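Local coordinates for extracellular sialidase/neuraminidase, putative (Aspergillus fumigatus, PDB 2XZK), which probably hydrolyses terminal KDN and related sialic acid residues of glycoconjugates, acting as an exo-sialidase (KDNase) built on a beta-propeller, at residues A304-I309 with F318-K323; A289-L294 with A313-F318; P274-S279 with G336-M341. All blocks are in the same frame, centred on the assembly; numbering follows the deposited sequence.

Contact 1. Residues A304-I309 with F318-K323; sequences AMRVRI and FNYGRK. With K99 ((2R,3R,4R,5R,6S)-2,3-bis(fluoranyl)-4,5-bis(oxidanyl)-6-[(1R,2R)-1,2,3-tris(oxidanyl)propyl]oxane-2-carboxylic acid), chain E.
With CG anti to the backbone N (chi1 -176°) and further bends at the next two torsions, the side chain of Arg306 swings over segment 318-323 and lays its guanidinium on the ring of Tyr320. The two planes are 6° from parallel, and Arg306 CZ stands 3.6 Å from the Tyr320 ring centroid, over the face, which makes the stack a cation-pi pair. In the plane of the same guanidinium, Arg306 NH1 donates to Tyr320 O (2.8 Å); ring and carbonyl together fix how the group is turned. Arg308, extended from CG to NE, reaches a different carbonyl, its NH1 donating to Asn319 O at 3.0 Å while its CD passes Phe318 CB. Asn319 grips the backbone of Ile309 twice. Its OD1 takes an almost straight bond (178°) from Ile309 N at 2.9 Å, met from above the amide plane, and its own N donates to Ile309 O. Farther along, Val307 and Arg322 form an antiparallel hydrogen-bonded pair, and the CA of Gly321 comes within 3.1 Å of Val307 O in a CA-H...O contact. The hairpin places strand 322-323 at the outer edge of a four-stranded antiparallel sheet, with strand 290-294 on the other side of 305-310, while Val307 and Ile309 pack against helix 377-381.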
loop_
_atom_site.group_PDB
_atom_site.type_symbol
_atom_site.label_atom_id
_atom_site.label_comp_id
_atom_site.label_asym_id
_atom_site.label_seq_id
_atom_site.Cartn_x
_atom_site.Cartn_y
_atom_site.Cartn_z
ATOM N N ALA A 304 4.940 9.641 12.968
ATOM C CA ALA A 304 6.084 8.985 13.582
ATOM C C ALA A 304 6.610 7.861 12.686
ATOM O O ALA A 304 6.966 6.796 13.175
ATOM C CB ALA A 304 5.695 8.439 14.951
ATOM N N MET A 305 6.658 8.105 11.375
ATOM C CA MET A 305 7.053 7.060 10.427
ATOM C C MET A 305 8.416 6.497 10.773
ATOM O O MET A 305 9.377 7.249 10.972
ATOM C CB MET A 305 7.059 7.577 8.984
ATOM C CG MET A 305 5.680 8.009 8.494
ATOM S SD MET A 305 4.325 6.848 8.791
ATOM C CE MET A 305 4.793 5.516 7.695
ATOM N N ARG A 306 8.491 5.168 10.811
ATOM C CA ARG A 306 9.687 4.468 11.237
ATOM C C ARG A 306 9.836 3.214 10.398
ATOM O O ARG A 306 8.920 2.374 10.330
ATOM C CB ARG A 306 9.585 4.081 12.713
ATOM C CG ARG A 306 10.853 3.426 13.281
ATOM C CD ARG A 306 11.647 4.396 14.142
ATOM N NE ARG A 306 10.887 4.811 15.333
ATOM C CZ ARG A 306 10.729 4.062 16.423
ATOM N NH1 ARG A 306 11.255 2.847 16.490
ATOM N NH2 ARG A 306 10.035 4.528 17.455
ATOM N N VAL A 307 10.985 3.092 9.748
ATOM C CA VAL A 307 11.316 1.866 9.011
ATOM C C VAL A 307 12.206 0.961 9.885
ATOM O O VAL A 307 13.147 1.452 10.527
ATOM C CB VAL A 307 11.945 2.181 7.614
ATOM C CG1 VAL A 307 13.339 2.818 7.726
ATOM C CG2 VAL A 307 11.990 0.932 6.732
ATOM N N ARG A 308 11.895 -0.332 9.930
ATOM C CA ARG A 308 12.580 -1.279 10.808
ATOM C C ARG A 308 12.996 -2.557 10.092
ATOM O O ARG A 308 12.430 -2.906 9.053
ATOM C CB ARG A 308 11.654 -1.703 11.936
ATOM C CG ARG A 308 11.035 -0.595 12.754
ATOM C CD ARG A 308 10.037 -1.259 13.665
ATOM N NE ARG A 308 9.204 -0.362 14.452
ATOM C CZ ARG A 308 9.385 -0.091 15.744
ATOM N NH1 ARG A 308 10.431 -0.600 16.414
ATOM N NH2 ARG A 308 8.514 0.681 16.378
ATOM N N ILE A 309 13.948 -3.273 10.692
ATOM C CA ILE A 309 14.427 -4.546 10.174
ATOM C C ILE A 309 14.258 -5.621 11.255
ATOM O O ILE A 309 14.546 -5.372 12.437
ATOM C CB ILE A 309 15.919 -4.464 9.766
ATOM C CG1 ILE A 309 16.165 -3.326 8.775
ATOM C CG2 ILE A 309 16.403 -5.796 9.178
ATOM C CD1 ILE A 309 17.654 -2.949 8.593
ATOM N N PHE A 318 11.470 -6.729 15.748
ATOM C CA PHE A 318 12.113 -5.748 14.879
ATOM C C PHE A 318 13.003 -4.831 15.704
ATOM O O PHE A 318 12.758 -4.611 16.911
ATOM C CB PHE A 318 11.057 -4.910 14.141
ATOM C CG PHE A 318 10.365 -5.655 13.043
ATOM C CD1 PHE A 318 9.317 -6.523 13.329
ATOM C CD2 PHE A 318 10.758 -5.489 11.721
ATOM C CE1 PHE A 318 8.676 -7.228 12.327
ATOM C CE2 PHE A 318 10.126 -6.187 10.703
ATOM C CZ PHE A 318 9.079 -7.069 11.010
ATOM N N ASN A 319 14.028 -4.285 15.057
ATOM C CA ASN A 319 14.878 -3.302 15.699
ATOM C C ASN A 319 14.163 -1.954 15.828
ATOM O O ASN A 319 13.021 -1.806 15.383
ATOM C CB ASN A 319 16.243 -3.186 15.000
ATOM C CG ASN A 319 16.163 -2.617 13.566
ATOM O OD1 ASN A 319 15.110 -2.183 13.102
ATOM N ND2 ASN A 319 17.308 -2.598 12.881
ATOM N N TYR A 320 14.817 -0.982 16.459
ATOM C CA TYR A 320 14.275 0.358 16.548
ATOM C C TYR A 320 14.094 0.912 15.136
ATOM O O TYR A 320 13.054 1.506 14.832
ATOM C CB TYR A 320 15.197 1.270 17.362
ATOM C CG TYR A 320 14.645 2.666 17.529
ATOM C CD1 TYR A 320 14.824 3.625 16.534
ATOM C CD2 TYR A 320 13.931 3.022 18.672
ATOM C CE1 TYR A 320 14.311 4.907 16.665
ATOM C CE2 TYR A 320 13.411 4.322 18.820
ATOM C CZ TYR A 320 13.614 5.249 17.812
ATOM O OH TYR A 320 13.127 6.529 17.909
ATOM N N GLY A 321 15.095 0.687 14.288
ATOM C CA GLY A 321 15.079 1.172 12.915
ATOM C C GLY A 321 15.455 2.638 12.813
ATOM O O GLY A 321 16.308 3.137 13.572
ATOM N N ARG A 322 14.837 3.345 11.872
ATOM C CA ARG A 322 15.129 4.760 11.688
ATOM C C ARG A 322 13.870 5.564 11.387
ATOM O O ARG A 322 13.001 5.125 10.620
ATOM C CB ARG A 322 16.166 4.968 10.583
ATOM C CG ARG A 322 16.757 6.359 10.582
ATOM C CD ARG A 322 18.039 6.471 9.778
ATOM N NE ARG A 322 18.680 7.758 10.075
ATOM C CZ ARG A 322 19.908 8.105 9.699
ATOM N NH1 ARG A 322 20.666 7.268 9.007
ATOM N NH2 ARG A 322 20.385 9.288 10.051
ATOM N N LYS A 323 13.772 6.729 12.021
ATOM C CA LYS A 323 12.710 7.678 11.741
ATOM C C LYS A 323 12.893 8.245 10.336
ATOM O O LYS A 323 13.979 8.681 9.977
ATOM C CB LYS A 323 12.750 8.812 12.772
ATOM C CG LYS A 323 12.393 8.383 14.183
ATOM C CD LYS A 323 12.527 9.563 15.146
ATOM C CE LYS A 323 12.189 9.165 16.573
ATOM N NZ LYS A 323 12.551 10.222 17.575
HETATM O O1A K99 E . 18.480 -6.309 15.374
HETATM C C1 K99 E . 18.328 -6.351 16.615
HETATM O O1B K99 E . 19.232 -6.143 17.456
HETATM C C2 K99 E . 16.921 -6.664 17.192
HETATM C C3 K99 E . 15.915 -7.162 16.137
HETATM F F1 K99 E . 14.641 -7.146 16.699
HETATM C C4 K99 E . 16.267 -8.565 15.608
HETATM O O4 K99 E . 15.266 -9.037 14.720
HETATM O O6 K99 E . 16.999 -7.683 18.229
HETATM C C6 K99 E . 17.470 -8.982 17.723
HETATM C C5 K99 E . 16.421 -9.556 16.762
HETATM O O5 K99 E . 16.844 -10.821 16.248
HETATM C C7 K99 E . 17.810 -9.967 18.841
HETATM O O7 K99 E . 16.826 -9.826 19.872
HETATM C C8 K99 E . 19.255 -9.760 19.371
HETATM O O8 K99 E . 19.471 -8.382 19.675
HETATM C C9 K99 E . 20.351 -10.205 18.372
HETATM O O9 K99 E . 20.512 -11.636 18.365
HETATM F F2 K99 E . 16.425 -5.546 17.746
#

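Contact 2. Residues A289-L294 with A313-F318; sequences ARTIFL and ADAKKF. With K99 ((2R,3R,4R,5R,6S)-2,3-bis(fluoranyl)-4,5-bis(oxidanyl)-6-[(1R,2R)-1,2,3-tris(oxidanyl)propyl]oxane-2-carboxylic acid), chain E.
Next to a peripheral binding site for the difluoro sugar K99, the loop joining strands 305-310 and 322-323 packs Phe318 against Phe293 and Thr291 of strand 290-294. The closest approach is Phe293 CB to Phe318 CE2, 3.4 Å. Phe293 CB points at the loop, and with CG anti to the backbone N (chi1 -177°) the ring leads away from that touching point, its edge toward the face of Phe318. The centroids are 5.7 Å apart and the planes meet at 52°, a tilted edge-to-face pair. On the strand backbone, Thr291 O lies 3.5 Å from Phe318 CE2, and the methyl CG2 of Thr291 approaches Phe318 CZ more loosely at 4.2 Å. An Asx turn, in which Asp314 OD1 accepts from Lys316 N at 3.0 Å, shapes the loop. Lys317 O accepts a 2.7 Å hydrogen bond from O4 of K99, and the sugar is also hydrogen-bonded to Asp312 OD1 and Tyr311 N. Tyr241 packs on Phe318 as well. No hydrogen bond joins the two segments, so their union rests on apolar and aromatic packing, whereas polar groups of the loop bond within it, to Arg256 and Ser310, and to the ligand.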
loop_
_atom_site.group_PDB
_atom_site.type_symbol
_atom_site.label_atom_id
_atom_site.label_comp_id
_atom_site.label_asym_id
_atom_site.label_seq_id
_atom_site.Cartn_x
_atom_site.Cartn_y
_atom_site.Cartn_z
ATOM N N ALA A 289 19.027 -12.987 6.859
ATOM C CA ALA A 289 17.730 -12.796 6.223
ATOM C C ALA A 289 17.048 -11.606 6.888
ATOM O O ALA A 289 17.187 -11.412 8.097
ATOM C CB ALA A 289 16.884 -14.037 6.369
ATOM N N ARG A 290 16.337 -10.803 6.099
ATOM C CA ARG A 290 15.734 -9.565 6.622
ATOM C C ARG A 290 14.293 -9.370 6.169
ATOM O O ARG A 290 13.963 -9.582 4.997
ATOM C CB ARG A 290 16.543 -8.344 6.184
ATOM C CG ARG A 290 18.012 -8.352 6.630
ATOM C CD ARG A 290 18.684 -7.075 6.198
ATOM N NE ARG A 290 20.142 -7.176 6.238
ATOM C CZ ARG A 290 20.881 -7.670 5.251
ATOM N NH1 ARG A 290 20.298 -8.128 4.143
ATOM N NH2 ARG A 290 22.200 -7.705 5.361
ATOM N N THR A 291 13.459 -8.944 7.115
ATOM C CA THR A 291 12.098 -8.515 6.846
ATOM C C THR A 291 12.074 -7.049 7.248
ATOM O O THR A 291 12.597 -6.668 8.310
ATOM C CB THR A 291 11.068 -9.320 7.669
ATOM O OG1 THR A 291 11.237 -10.712 7.394
ATOM C CG2 THR A 291 9.631 -8.922 7.309
ATOM N N ILE A 292 11.536 -6.223 6.362
ATOM C CA ILE A 292 11.397 -4.793 6.610
ATOM C C ILE A 292 9.955 -4.456 6.978
ATOM O O ILE A 292 9.020 -5.021 6.412
ATOM C CB ILE A 292 11.798 -3.941 5.347
ATOM C CG1 ILE A 292 13.040 -4.518 4.649
ATOM C CG2 ILE A 292 11.977 -2.462 5.713
ATOM C CD1 ILE A 292 14.323 -4.558 5.499
ATOM N N PHE A 293 9.782 -3.519 7.912
ATOM C CA PHE A 293 8.460 -3.053 8.336
ATOM C C PHE A 293 8.451 -1.531 8.410
ATOM O O PHE A 293 9.439 -0.916 8.816
ATOM C CB PHE A 293 8.075 -3.633 9.705
ATOM C CG PHE A 293 6.699 -3.235 10.160
ATOM C CD1 PHE A 293 5.573 -3.807 9.582
ATOM C CD2 PHE A 293 6.530 -2.271 11.160
ATOM C CE1 PHE A 293 4.286 -3.424 9.981
ATOM C CE2 PHE A 293 5.256 -1.897 11.562
ATOM C CZ PHE A 293 4.134 -2.475 10.973
ATOM N N LEU A 294 7.334 -0.933 8.004
ATOM C CA LEU A 294 7.159 0.515 8.020
ATOM C C LEU A 294 5.770 0.855 8.497
ATOM O O LEU A 294 4.787 0.357 7.961
ATOM C CB LEU A 294 7.362 1.075 6.609
ATOM C CG LEU A 294 7.159 2.567 6.347
ATOM C CD1 LEU A 294 8.054 3.438 7.222
ATOM C CD2 LEU A 294 7.464 2.826 4.874
ATOM N N ALA A 313 13.648 -15.422 12.156
ATOM C CA ALA A 313 13.134 -16.345 11.151
ATOM C C ALA A 313 11.607 -16.281 11.050
ATOM O O ALA A 313 11.045 -16.611 10.018
ATOM C CB ALA A 313 13.603 -17.764 11.449
ATOM N N ASP A 314 10.972 -15.812 12.120
ATOM C CA ASP A 314 9.529 -15.633 12.190
ATOM C C ASP A 314 9.132 -14.162 12.348
ATOM O O ASP A 314 7.986 -13.856 12.674
ATOM C CB ASP A 314 8.963 -16.445 13.360
ATOM C CG ASP A 314 9.555 -16.040 14.723
ATOM O OD1 ASP A 314 10.453 -15.159 14.806
ATOM O OD2 ASP A 314 9.103 -16.619 15.730
ATOM N N ALA A 315 10.095 -13.262 12.142
ATOM C CA ALA A 315 9.891 -11.817 12.348
ATOM C C ALA A 315 9.295 -11.488 13.724
ATOM O O ALA A 315 8.505 -10.564 13.870
ATOM C CB ALA A 315 9.051 -11.207 11.205
ATOM N N LYS A 316 9.709 -12.232 14.751
ATOM C CA LYS A 316 9.206 -11.985 16.100
ATOM C C LYS A 316 9.488 -10.560 16.572
ATOM O O LYS A 316 8.590 -9.889 17.098
ATOM C CB LYS A 316 9.793 -12.994 17.090
ATOM C CG LYS A 316 9.333 -12.828 18.530
ATOM C CD LYS A 316 10.011 -13.859 19.434
ATOM C CE LYS A 316 9.572 -13.689 20.885
ATOM N NZ LYS A 316 10.040 -14.817 21.743
ATOM N N LYS A 317 10.734 -10.119 16.400
ATOM C CA LYS A 317 11.169 -8.819 16.889
ATOM C C LYS A 317 11.847 -8.000 15.805
ATOM O O LYS A 317 12.689 -8.507 15.061
ATOM C CB LYS A 317 12.130 -8.978 18.075
ATOM C CG LYS A 317 11.524 -9.721 19.258
ATOM C CD LYS A 317 12.466 -9.776 20.449
ATOM C CE LYS A 317 12.034 -10.903 21.398
ATOM N NZ LYS A 317 12.715 -10.826 22.732
ATOM N N PHE A 318 11.470 -6.729 15.748
ATOM C CA PHE A 318 12.113 -5.748 14.879
ATOM C C PHE A 318 13.003 -4.831 15.704
ATOM O O PHE A 318 12.758 -4.611 16.911
ATOM C CB PHE A 318 11.057 -4.910 14.141
ATOM C CG PHE A 318 10.365 -5.655 13.043
ATOM C CD1 PHE A 318 9.317 -6.523 13.329
ATOM C CD2 PHE A 318 10.758 -5.489 11.721
ATOM C CE1 PHE A 318 8.676 -7.228 12.327
ATOM C CE2 PHE A 318 10.126 -6.187 10.703
ATOM C CZ PHE A 318 9.079 -7.069 11.010
HETATM O O1A K99 E . 18.480 -6.309 15.374
HETATM C C1 K99 E . 18.328 -6.351 16.615
HETATM O O1B K99 E . 19.232 -6.143 17.456
HETATM C C2 K99 E . 16.921 -6.664 17.192
HETATM C C3 K99 E . 15.915 -7.162 16.137
HETATM F F1 K99 E . 14.641 -7.146 16.699
HETATM C C4 K99 E . 16.267 -8.565 15.608
HETATM O O4 K99 E . 15.266 -9.037 14.720
HETATM O O6 K99 E . 16.999 -7.683 18.229
HETATM C C6 K99 E . 17.470 -8.982 17.723
HETATM C C5 K99 E . 16.421 -9.556 16.762
HETATM O O5 K99 E . 16.844 -10.821 16.248
HETATM C C7 K99 E . 17.810 -9.967 18.841
HETATM O O7 K99 E . 16.826 -9.826 19.872
HETATM C C8 K99 E . 19.255 -9.760 19.371
HETATM O O8 K99 E . 19.471 -8.382 19.675
HETATM C C9 K99 E . 20.351 -10.205 18.372
HETATM O O9 K99 E . 20.512 -11.636 18.365
HETATM F F2 K99 E . 16.425 -5.546 17.746
#

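Contact 3. Residues P274-S279 with G336-M341. With FKD (3-deoxy-3-fluoro-D-erythro-alpha-L-manno-non-2-ulopyranosonic acid), chain C.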
loop_
_atom_site.group_PDB
_atom_site.type_symbol
_atom_site.label_atom_id
_atom_site.label_comp_id
_atom_site.label_asym_id
_atom_site.label_seq_id
_atom_site.Cartn_x
_atom_site.Cartn_y
_atom_site.Cartn_z
ATOM N N PRO A 274 -1.069 3.701 15.524
ATOM C CA PRO A 274 -2.142 4.601 15.924
ATOM C C PRO A 274 -3.479 4.288 15.237
ATOM O O PRO A 274 -4.315 5.186 15.099
ATOM C CB PRO A 274 -1.624 5.958 15.445
ATOM C CG PRO A 274 -0.910 5.627 14.162
ATOM C CD PRO A 274 -0.277 4.265 14.404
ATOM N N ALA A 275 -3.675 3.023 14.856
ATOM C CA ALA A 275 -4.769 2.607 13.976
ATOM C C ALA A 275 -4.603 3.259 12.603
ATOM O O ALA A 275 -5.341 4.183 12.223
ATOM C CB ALA A 275 -6.132 2.921 14.589
ATOM N N CYS A 276 -3.602 2.774 11.870
ATOM C CA CYS A 276 -3.300 3.280 10.535
ATOM C C CYS A 276 -2.728 2.100 9.752
ATOM O O CYS A 276 -2.287 1.121 10.339
ATOM C CB CYS A 276 -2.277 4.413 10.630
ATOM S SG CYS A 276 -1.893 5.267 9.087
ATOM N N GLN A 277 -2.781 2.173 8.428
ATOM C CA GLN A 277 -2.168 1.157 7.583
ATOM C C GLN A 277 -0.633 1.144 7.761
ATOM O O GLN A 277 -0.017 2.156 8.147
ATOM C CB GLN A 277 -2.607 1.380 6.116
ATOM C CG GLN A 277 -2.040 0.423 5.064
ATOM C CD GLN A 277 -0.782 0.945 4.389
ATOM O OE1 GLN A 277 -0.089 1.805 4.928
ATOM N NE2 GLN A 277 -0.488 0.424 3.195
ATOM N N GLY A 278 -0.044 -0.017 7.492
ATOM C CA GLY A 278 1.407 -0.177 7.472
ATOM C C GLY A 278 1.814 -0.985 6.260
ATOM O O GLY A 278 0.969 -1.365 5.430
ATOM N N SER A 279 3.114 -1.223 6.145
ATOM C CA SER A 279 3.659 -2.013 5.058
ATOM C C SER A 279 4.790 -2.906 5.564
ATOM O O SER A 279 5.488 -2.568 6.522
ATOM C CB SER A 279 4.081 -1.097 3.894
ATOM O OG SER A 279 5.038 -0.130 4.282
ATOM N N GLY A 336 3.443 11.381 7.049
ATOM C CA GLY A 336 2.907 10.399 7.965
ATOM C C GLY A 336 1.563 9.889 7.508
ATOM O O GLY A 336 0.672 10.661 7.178
ATOM N N GLY A 337 1.436 8.572 7.516
ATOM C CA GLY A 337 0.184 7.901 7.216
ATOM C C GLY A 337 0.456 6.558 6.558
ATOM O O GLY A 337 1.401 5.850 6.924
ATOM N N TYR A 338 -0.378 6.222 5.578
ATOM C CA TYR A 338 -0.252 4.963 4.834
ATOM C C TYR A 338 1.070 4.911 4.068
ATOM O O TYR A 338 1.623 5.955 3.688
ATOM C CB TYR A 338 -1.416 4.809 3.836
ATOM C CG TYR A 338 -2.786 4.528 4.418
ATOM C CD1 TYR A 338 -3.218 5.118 5.619
ATOM C CD2 TYR A 338 -3.674 3.715 3.731
ATOM C CE1 TYR A 338 -4.496 4.852 6.138
ATOM C CE2 TYR A 338 -4.934 3.459 4.225
ATOM C CZ TYR A 338 -5.339 4.028 5.419
ATOM O OH TYR A 338 -6.610 3.731 5.872
ATOM N N SER A 339 1.582 3.702 3.838
ATOM C CA SER A 339 2.853 3.542 3.144
ATOM C C SER A 339 2.886 2.260 2.328
ATOM O O SER A 339 2.056 1.361 2.498
ATOM C CB SER A 339 3.996 3.529 4.146
ATOM O OG SER A 339 3.853 2.403 4.998
ATOM N N SER A 340 3.892 2.158 1.469
ATOM C CA SER A 340 4.107 0.948 0.691
ATOM C C SER A 340 5.583 0.830 0.376
ATOM O O SER A 340 6.252 1.843 0.166
ATOM C CB SER A 340 3.293 0.968 -0.609
ATOM O OG SER A 340 3.461 -0.245 -1.328
ATOM N N MET A 341 6.101 -0.393 0.342
ATOM C CA MET A 341 7.520 -0.601 0.072
ATOM C C MET A 341 7.758 -1.672 -0.967
ATOM O O MET A 341 6.997 -2.641 -1.086
ATOM C CB MET A 341 8.259 -1.014 1.350
ATOM C CG MET A 341 8.366 0.033 2.452
ATOM S SD MET A 341 9.372 -0.625 3.822
ATOM C CE MET A 341 8.267 -1.888 4.482
HETATM C C1 FKD C . -7.416 5.963 7.005
HETATM F F1 FKD C . -8.938 6.617 4.769
HETATM C C2 FKD C . -7.893 4.909 5.996
HETATM C C3 FKD C . -8.152 5.514 4.602
HETATM C C4 FKD C . -8.776 4.441 3.704
HETATM O O4 FKD C . -9.158 5.063 2.484
HETATM C C5 FKD C . -9.999 3.778 4.362
HETATM O O5 FKD C . -10.523 2.750 3.525
HETATM C C6 FKD C . -9.607 3.177 5.721
HETATM O O6 FKD C . -9.017 4.216 6.521
HETATM C C7 FKD C . -10.772 2.604 6.557
HETATM O O7 FKD C . -11.696 3.643 6.880
HETATM C C8 FKD C . -10.254 1.997 7.879
HETATM O O8 FKD C . -9.377 0.914 7.587
HETATM C C9 FKD C . -11.387 1.487 8.779
HETATM O O9 FKD C . -12.149 0.503 8.084
HETATM O O1A FKD C . -6.913 7.008 6.573
HETATM O O1B FKD C . -7.510 5.684 8.221
HETATM O O HOH W 1 2.304 3.273 7.161
#
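The catalytic centre of the propeller lies at one end of this contact, where Tyr338 carries the fluorinated sugar FKD and Gln277 backs its ring. Tyr338 OH is covalently bonded to C2 of FKD at 1.7 Å, and the sugar sits at the ring's edge. Gln277 CB lies over the centre of one face, a CH-pi contact at 3.5 Å from the Tyr338 ring centroid, while Cys276 SG meets the ring obliquely, 3.7 Å from Tyr338 CD1. Gln277 first runs out opposite its backbone N (chi1 179°), then turns at chi2 to bring its amide alongside the strand, in a plane 12° from that of the ring. Both ends of the amide then engage one residue: OE1 of Gln277 accepts from Ser339 N at 2.8 Å, and NE2 of Gln277 donates to Ser339 O, in the carbonyl plane, at 2.8 Å. NE2 also reaches Pro187 O. This paired grip holds the amide flat and orders the backbone just after the nucleophile. The side chain of Ser339 is engaged too: its OG receives a hydrogen bond from Ser279 OG (2.9 Å) and donates to a water, which in turn donates to Gln277 O and Gly337 O. Met341 CE closes the far end, 3.5 Å from Ser279 O. Around the sugar, Arg39, Arg245 and Arg302 all hydrogen-bond FKD, consistent with the arginine triad that receives the carboxylate in sialidases, and Glu229 touches Tyr338, as the glutamate partner of the tyrosine does in relatives. A tyrosine joined to the anomeric carbon of a 3-fluoro sugar is the trapped glycosyl-enzyme intermediate characteristic of retaining exo-sialidases.

Overall arrangement
Along the chain, contact 3 encloses the other two: its segments 274-279 and 336-341 bracket strands 290-294, 305-310 and 322-323, whereas the segments of contacts 1 and 2 alternate and share Phe318. Contacts 1 and 2, with centres about 11 Å apart, belong to one four-stranded propeller blade and are joined by a probable backbone hydrogen bond from Arg308 N to Phe293 O. Contact 3, about 13 Å and 16 Å from them, links the inner start of that blade to strand 334-343 of the next, whose sheet also takes in the N-terminal strand 12-18 and so closes the ring. Ile292, Leu294, Met305 and Val307 pack against segment 336-341. Contacts 1 and 2 lie beside the outer sugar, contact 3 at the catalytic tyrosine.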